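Local coordinates for protein nicotinate phosphoribosyltransferase (Saccharomyces cerevisiae, PDB 1VLP) that catalyses the ATP-dependent formation of nicotinate ribonucleotide from nicotinate and phosphoribosyl diphosphate, the first step of NAD synthesis from nicotinic acid, at residues Q54-K59 against E118-K123; E177-N182 against E345-Y350; K19-T24 against S103-H108. One frame throughout, in Å; residues are numbered along the deposited sequence.

Contact 1: residues Q54-K59 against E118-K123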
# COMPACT_ATOMS: atom_id res chain seq x y z
N GLN A 54 20.19 -10.81 2.74
CA GLN A 54 21.35 -10.74 3.63
C GLN A 54 21.03 -10.11 4.99
O GLN A 54 21.88 -10.11 5.88
CB GLN A 54 22.48 -9.98 2.98
CG GLN A 54 23.17 -10.71 1.80
CD GLN A 54 23.82 -12.04 2.19
OE1 GLN A 54 24.74 -12.09 3.02
NE2 GLN A 54 23.35 -13.12 1.59
N LEU A 55 19.84 -9.53 5.13
CA LEU A 55 19.40 -8.98 6.40
C LEU A 55 18.61 -10.07 7.13
O LEU A 55 17.64 -10.61 6.60
CB LEU A 55 18.52 -7.77 6.20
CG LEU A 55 19.15 -6.54 5.49
CD1 LEU A 55 18.29 -5.28 5.62
CD2 LEU A 55 20.59 -6.27 5.93
N THR A 56 19.02 -10.38 8.35
CA THR A 56 18.54 -11.55 9.07
C THR A 56 18.04 -11.20 10.47
O THR A 56 18.29 -10.12 10.97
CB THR A 56 19.66 -12.61 9.22
OG1 THR A 56 20.70 -12.18 10.14
CG2 THR A 56 20.25 -12.93 7.87
N PHE A 57 17.36 -12.17 11.07
CA PHE A 57 16.75 -11.99 12.37
C PHE A 57 17.42 -12.80 13.48
O PHE A 57 18.11 -13.79 13.23
CB PHE A 57 15.26 -12.35 12.28
CG PHE A 57 14.46 -11.31 11.53
CD1 PHE A 57 14.41 -11.31 10.13
CD2 PHE A 57 13.83 -10.28 12.23
CE1 PHE A 57 13.71 -10.29 9.46
CE2 PHE A 57 13.15 -9.31 11.58
CZ PHE A 57 13.08 -9.32 10.16
N ASN A 58 17.15 -12.37 14.70
CA ASN A 58 17.61 -13.08 15.89
C ASN A 58 16.45 -13.60 16.70
O ASN A 58 15.27 -13.27 16.42
CB ASN A 58 18.58 -12.22 16.71
CG ASN A 58 18.03 -10.88 17.14
OD1 ASN A 58 16.83 -10.68 17.33
ND2 ASN A 58 18.95 -9.92 17.27
N LYS A 59 16.77 -14.37 17.75
CA LYS A 59 15.74 -14.97 18.56
C LYS A 59 14.93 -13.93 19.29
O LYS A 59 13.71 -14.06 19.42
CB LYS A 59 16.34 -15.98 19.56
CG LYS A 59 16.67 -17.32 18.91
N GLU A 118 13.77 -20.20 10.64
CA GLU A 118 14.73 -21.22 10.26
C GLU A 118 16.10 -20.62 10.42
O GLU A 118 16.37 -19.52 9.91
CB GLU A 118 14.50 -21.66 8.81
CG GLU A 118 15.29 -22.84 8.35
N GLU A 119 16.93 -21.29 11.19
CA GLU A 119 18.33 -20.93 11.29
C GLU A 119 19.01 -21.09 9.93
O GLU A 119 18.88 -22.13 9.25
CB GLU A 119 19.04 -21.80 12.31
CG GLU A 119 20.27 -21.16 12.87
CD GLU A 119 20.77 -21.84 14.09
OE1 GLU A 119 20.26 -22.94 14.41
OE2 GLU A 119 21.68 -21.28 14.73
N ILE A 120 19.76 -20.07 9.56
CA ILE A 120 20.30 -19.97 8.22
C ILE A 120 21.57 -20.85 8.11
O ILE A 120 22.50 -20.74 8.90
CB ILE A 120 20.58 -18.49 7.87
CG1 ILE A 120 19.26 -17.71 7.71
CG2 ILE A 120 21.47 -18.34 6.59
CD1 ILE A 120 19.51 -16.22 7.85
N GLU A 121 21.58 -21.73 7.12
CA GLU A 121 22.75 -22.55 6.87
C GLU A 121 23.96 -21.68 6.66
O GLU A 121 23.93 -20.75 5.87
CB GLU A 121 22.53 -23.50 5.67
CG GLU A 121 21.54 -24.62 5.95
CD GLU A 121 21.81 -25.88 5.10
OE1 GLU A 121 22.84 -25.92 4.41
OE2 GLU A 121 20.99 -26.82 5.16
N GLY A 122 25.01 -21.98 7.43
CA GLY A 122 26.25 -21.24 7.40
C GLY A 122 26.23 -19.95 8.18
O GLY A 122 27.22 -19.21 8.17
N LYS A 123 25.10 -19.65 8.83
CA LYS A 123 24.99 -18.42 9.64
C LYS A 123 24.30 -18.74 10.96
O LYS A 123 23.23 -18.20 11.29
CB LYS A 123 24.29 -17.30 8.89
CG LYS A 123 24.94 -16.87 7.59
CD LYS A 123 24.27 -15.63 7.04
CE LYS A 123 24.98 -15.10 5.84
NZ LYS A 123 24.26 -14.03 5.09

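Contact 2: residues E177-N182 against E345-Y350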
# COMPACT_ATOMS: atom_id res chain seq x y z
N GLU A 177 8.37 21.04 2.78
CA GLU A 177 8.48 22.44 2.37
C GLU A 177 8.93 22.55 0.95
O GLU A 177 8.45 23.39 0.22
CB GLU A 177 9.38 23.20 3.32
CG GLU A 177 8.74 23.33 4.72
CD GLU A 177 9.47 24.25 5.66
OE1 GLU A 177 10.56 24.75 5.29
OE2 GLU A 177 8.91 24.50 6.77
N THR A 178 9.86 21.69 0.53
CA THR A 178 10.27 21.70 -0.87
C THR A 178 9.13 21.35 -1.80
O THR A 178 8.91 21.98 -2.86
CB THR A 178 11.48 20.80 -1.09
OG1 THR A 178 12.55 21.24 -0.24
CG2 THR A 178 11.97 20.83 -2.55
N LEU A 179 8.40 20.31 -1.43
CA LEU A 179 7.26 19.86 -2.20
C LEU A 179 6.25 21.01 -2.36
O LEU A 179 5.85 21.32 -3.46
CB LEU A 179 6.67 18.61 -1.55
CG LEU A 179 7.51 17.33 -1.66
CD1 LEU A 179 7.06 16.25 -0.62
CD2 LEU A 179 7.50 16.77 -3.04
N PHE A 180 5.88 21.64 -1.26
CA PHE A 180 4.92 22.73 -1.27
C PHE A 180 5.40 23.91 -2.11
O PHE A 180 4.64 24.48 -2.88
CB PHE A 180 4.62 23.18 0.14
CG PHE A 180 3.93 22.17 1.02
CD1 PHE A 180 2.99 21.25 0.53
CD2 PHE A 180 4.21 22.18 2.36
CE1 PHE A 180 2.36 20.39 1.40
CE2 PHE A 180 3.61 21.30 3.20
CZ PHE A 180 2.69 20.43 2.74
N ASP A 181 6.69 24.25 -2.03
CA ASP A 181 7.24 25.32 -2.92
C ASP A 181 7.13 25.04 -4.39
O ASP A 181 7.11 25.96 -5.19
CB ASP A 181 8.71 25.53 -2.68
CG ASP A 181 9.00 26.00 -1.32
OD1 ASP A 181 8.10 26.53 -0.63
OD2 ASP A 181 10.16 25.84 -0.94
N ASN A 182 7.10 23.77 -4.75
CA ASN A 182 6.93 23.34 -6.12
C ASN A 182 5.48 23.01 -6.48
O ASN A 182 5.18 22.48 -7.56
CB ASN A 182 7.85 22.15 -6.35
CG ASN A 182 9.29 22.58 -6.55
OD1 ASN A 182 9.70 22.85 -7.66
ND2 ASN A 182 10.06 22.66 -5.47
N GLU A 345 12.94 14.86 -5.28
CA GLU A 345 13.45 15.26 -6.59
C GLU A 345 12.68 14.55 -7.71
O GLU A 345 12.36 15.18 -8.75
CB GLU A 345 14.96 14.96 -6.70
CG GLU A 345 15.86 16.09 -6.17
CD GLU A 345 17.31 15.63 -5.89
OE1 GLU A 345 17.57 14.41 -5.82
OE2 GLU A 345 18.18 16.50 -5.73
N LYS A 346 12.43 13.25 -7.55
CA LYS A 346 11.60 12.49 -8.53
C LYS A 346 10.18 13.07 -8.66
O LYS A 346 9.72 13.31 -9.77
CB LYS A 346 11.50 11.02 -8.17
CG LYS A 346 12.77 10.19 -8.43
CD LYS A 346 12.52 8.83 -7.84
CE LYS A 346 13.60 7.82 -8.09
NZ LYS A 346 13.12 6.51 -7.54
N ALA A 347 9.53 13.35 -7.54
CA ALA A 347 8.20 13.99 -7.56
C ALA A 347 8.22 15.27 -8.41
O ALA A 347 7.38 15.50 -9.30
CB ALA A 347 7.72 14.29 -6.16
N ILE A 348 9.21 16.12 -8.18
CA ILE A 348 9.33 17.34 -8.98
C ILE A 348 9.51 17.09 -10.49
O ILE A 348 8.81 17.66 -11.35
CB ILE A 348 10.44 18.25 -8.39
CG1 ILE A 348 10.02 18.75 -7.02
CG2 ILE A 348 10.72 19.47 -9.25
CD1 ILE A 348 11.13 19.41 -6.25
N THR A 349 10.44 16.21 -10.81
CA THR A 349 10.64 15.80 -12.20
C THR A 349 9.37 15.27 -12.87
O THR A 349 9.09 15.62 -14.03
CB THR A 349 11.70 14.71 -12.27
OG1 THR A 349 12.91 15.23 -11.73
CG2 THR A 349 11.92 14.28 -13.72
N TYR A 350 8.68 14.38 -12.19
CA TYR A 350 7.45 13.79 -12.72
C TYR A 350 6.31 14.82 -12.79
O TYR A 350 5.47 14.79 -13.75
CB TYR A 350 7.03 12.54 -11.90
CG TYR A 350 8.08 11.46 -11.83
CD1 TYR A 350 9.11 11.39 -12.79
CD2 TYR A 350 8.03 10.50 -10.84
CE1 TYR A 350 10.10 10.40 -12.71
CE2 TYR A 350 9.01 9.52 -10.75
CZ TYR A 350 10.04 9.48 -11.69
OH TYR A 350 10.99 8.50 -11.65

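Contact 3: residues K19-T24 against S103-H108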
# COMPACT_ATOMS: atom_id res chain seq x y z
N LYS A 19 -2.11 -0.53 17.89
CA LYS A 19 -3.13 -0.23 18.89
C LYS A 19 -4.53 -0.09 18.27
O LYS A 19 -5.52 0.05 19.00
CB LYS A 19 -2.72 1.02 19.63
CG LYS A 19 -1.41 0.85 20.38
CD LYS A 19 -1.14 2.05 21.22
CE LYS A 19 0.25 1.97 21.90
NZ LYS A 19 0.32 0.87 22.92
N SER A 20 -4.62 -0.19 16.94
CA SER A 20 -5.91 0.05 16.26
C SER A 20 -5.94 -0.67 14.93
O SER A 20 -4.92 -0.79 14.25
CB SER A 20 -6.12 1.57 16.07
OG SER A 20 -7.28 1.85 15.27
N LEU A 21 -7.12 -1.15 14.55
CA LEU A 21 -7.30 -1.65 13.19
C LEU A 21 -7.25 -0.53 12.14
O LEU A 21 -7.15 -0.80 10.94
CB LEU A 21 -8.60 -2.41 13.14
CG LEU A 21 -8.53 -3.75 13.93
CD1 LEU A 21 -9.86 -4.26 14.20
CD2 LEU A 21 -7.75 -4.78 13.17
N LEU A 22 -7.31 0.74 12.57
CA LEU A 22 -7.01 1.90 11.69
C LEU A 22 -5.51 2.26 11.50
O LEU A 22 -5.19 3.18 10.70
CB LEU A 22 -7.72 3.14 12.24
CG LEU A 22 -9.27 3.17 12.35
CD1 LEU A 22 -9.79 4.57 12.61
CD2 LEU A 22 -9.90 2.58 11.15
N ASP A 23 -4.60 1.59 12.22
CA ASP A 23 -3.17 1.75 12.01
C ASP A 23 -2.78 0.90 10.81
O ASP A 23 -2.20 -0.21 10.92
CB ASP A 23 -2.36 1.41 13.26
CG ASP A 23 -0.85 1.65 13.05
OD1 ASP A 23 -0.46 2.27 11.99
OD2 ASP A 23 -0.04 1.22 13.93
N THR A 24 -3.23 1.35 9.65
CA THR A 24 -3.07 0.61 8.39
C THR A 24 -3.31 1.59 7.24
O THR A 24 -3.77 2.73 7.46
CB THR A 24 -4.08 -0.59 8.25
OG1 THR A 24 -3.66 -1.45 7.19
CG2 THR A 24 -5.46 -0.14 7.94
N SER A 103 -20.01 -7.44 17.49
CA SER A 103 -19.16 -8.05 18.51
C SER A 103 -18.52 -9.35 18.00
O SER A 103 -17.54 -9.83 18.58
CB SER A 103 -19.98 -8.32 19.78
OG SER A 103 -21.07 -9.17 19.50
N ASN A 104 -19.05 -9.90 16.91
CA ASN A 104 -18.48 -11.11 16.32
C ASN A 104 -17.17 -10.85 15.57
O ASN A 104 -16.34 -11.77 15.45
CB ASN A 104 -19.47 -11.82 15.39
CG ASN A 104 -20.71 -12.31 16.11
OD1 ASN A 104 -20.63 -12.98 17.16
ND2 ASN A 104 -21.87 -11.96 15.58
N TYR A 105 -16.97 -9.61 15.08
CA TYR A 105 -15.78 -9.29 14.33
C TYR A 105 -14.44 -9.32 15.14
O TYR A 105 -14.31 -8.67 16.20
CB TYR A 105 -15.92 -7.95 13.58
CG TYR A 105 -14.70 -7.74 12.74
CD1 TYR A 105 -14.57 -8.40 11.51
CD2 TYR A 105 -13.62 -7.00 13.23
CE1 TYR A 105 -13.41 -8.28 10.77
CE2 TYR A 105 -12.44 -6.87 12.47
CZ TYR A 105 -12.37 -7.51 11.24
OH TYR A 105 -11.24 -7.42 10.47
N LYS A 106 -13.45 -10.04 14.62
CA LYS A 106 -12.10 -9.94 15.09
C LYS A 106 -11.17 -10.65 14.14
O LYS A 106 -11.61 -11.45 13.31
CB LYS A 106 -11.96 -10.59 16.48
CG LYS A 106 -12.29 -12.06 16.48
CD LYS A 106 -12.59 -12.58 17.89
CE LYS A 106 -13.70 -13.66 17.88
NZ LYS A 106 -15.09 -13.20 17.49
N LEU A 107 -9.89 -10.37 14.30
CA LEU A 107 -8.85 -11.14 13.61
C LEU A 107 -8.58 -12.41 14.41
O LEU A 107 -8.71 -12.41 15.67
CB LEU A 107 -7.58 -10.28 13.48
CG LEU A 107 -7.67 -9.02 12.62
CD1 LEU A 107 -6.35 -8.28 12.70
CD2 LEU A 107 -8.05 -9.42 11.15
N HIS A 108 -8.16 -13.47 13.71
CA HIS A 108 -7.82 -14.74 14.35
C HIS A 108 -6.43 -15.13 13.94
O HIS A 108 -6.26 -16.02 13.11
CB HIS A 108 -8.83 -15.85 13.97
CG HIS A 108 -10.26 -15.51 14.24
ND1 HIS A 108 -11.03 -14.74 13.38
CD2 HIS A 108 -11.07 -15.82 15.28
CE1 HIS A 108 -12.24 -14.60 13.87
NE2 HIS A 108 -12.28 -15.22 15.04

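Contact 1: residues Q54-K59 against E118-K123
Ile120 and Lys123 reach across to Thr56 and Gln54 from the end of a beta hairpin. The hairpin joins strands 113-120 and 126-134, at the edge of the antiparallel sheet in the N-terminal domain. Its partner, 54-59, is the irregular link from strand 43-50 to helix 59-71. Along 118-123, Glu118 and Ile120 pair through the backbone with Lys128 and His126 of the second hairpin strand. Phe57 forms a backbone hydrogen bond with Tyr127 on that same strand, which lies beside both segments. Ile120 then makes the apolar touch. Its CG1 branch stands anti to the carbonyl carbon (chi1 -69°) and carries CD1 outward to Thr56. Ile120 CD1 lies 3.4 Å from Thr56 CG2, tighter than usual for two methyl groups. Ile120 CD1 is 3.9 Å from Thr56 CB, so the methyl branch of the threonine does the touching. After Ile120 the chain makes a type II beta turn to Lys123, closed by Lys123 N to Ile120 O at 2.8 Å. Gly122 takes the left-handed conformation within this turn. The turn brings the Lys123 side chain back toward 54-59. That chain is extended beyond CG and meets Gln54 at about a right angle. Gln54 leaves its backbone pointing away, but a bend at chi2 (-62°) brings its amide round to the lysine. Lys123 NZ donates to Gln54 OE1 at 2.9 Å. Cutting this side chain back to an alanine would probably leave Gln54 OE1 without that donor and its amide freer to turn. The contact lies at the surface, away from the residues inferred to bind nicotinate. Lys123 NZ sits above the carbonyl plane of Gln54, with a C=O...N angle of 113°.

Contact 2: residues E177-N182 against E345-Y350
Ile348 points its CD1 methyl at the side-chain amide of Asn182, and the two side chains cross at about a right angle. They join the C-terminal end of helix 168-181 to helix 344-356, in the alpha/beta barrel domain of this type II phosphoribosyltransferase. Ile348 CG1 stands anti to the carbonyl carbon (chi1 -67°), which carries CD1 toward the amide. Ile348 CD1 lies 3.5 Å from Asn182 ND2 and 3.7 Å from Asn182 CG. Ile348 CG2 meets the other end of the amide, 3.9 Å from Asn182 OD1. Asn182 ND2 donates to Thr178 O at 2.9 Å, almost straight at 178° and within the amide plane. The backbone N of Asn182 reaches the same oxygen from the opposite face of the carbonyl plane. Thr178 adds its CG2, 4.1 Å from Ile348 CD1, while its hydroxyl bonds to Lys174 O. On the more buried side, Leu179 CD2 packs on Ala347 CB at 4.0 Å. Leu179 and Ala347 also touch Ile365 and Phe363 of strand 360-365, extending the packing onto the parallel sheet. No hydrogen bond crosses between 177-182 and 345-350. Cohesion is van der Waals, with the amide held by its own helix end and packed on Ile348.

Contact 3: residues K19-T24 against S103-H108
Leu21 occupies the second position of a type I beta turn from Ser20 to Asp23, facing Tyr105 and Leu107 on an extended piece of chain. The turn is closed by Asp23 N to Ser20 O. Leu22 N also bonds to Ser20 OG at 2.9 Å, forming an ST turn. Asp23 is then the centre of an inverse gamma turn. In 103-108 the backbone is extended from Tyr105 to Leu107, so these two side chains point toward Leu21 and Lys106 between them points away. The CA atoms of Leu21 and Leu107 are 9.6 Å apart, and side chains alone bridge the gap. Leu21 divides its methyls between two partners. Leu21 CD1 comes to the edge of the Tyr105 ring, near the ring plane and 4.1 Å from Tyr105 CE2. The ring reaches this place with CG anti to the backbone N (chi1 -176°). Leu21 CD2 meets Leu107 CD1 at 3.8 Å, the two leucine side chains lying alongside each other and running in opposite senses. The same cluster takes in Phe77 against Leu21, and Tyr99 edge-to-face with Tyr105. Thus the loop before helix 26-38 packs on the link between helices 94-101 and 109-112. All three touching residues are buried and no hydrogen bond crosses. The contact is purely hydrophobic, resting on the fit of one leucine against a ring edge and a second leucine.

The three contacts lie far apart and none touches another. The centres of contacts 1 and 3 are 31 Å apart, those of contacts 1 and 2 are 40 Å apart, and those of contacts 2 and 3 are 36 Å apart. Contacts 1 and 3 both belong to the N-terminal domain, and their segments alternate along the chain: 19-24, 54-59, 103-108, 118-123. Contact 2 comes later, in series, among helices flanking the parallel sheet. It lies across the chain's centre from contact 3. Contacts 1 and 3 thus tie together parts of the N-terminal domain, and contact 2 packs helices of the domain that carries most of the inferred nicotinate-binding residues.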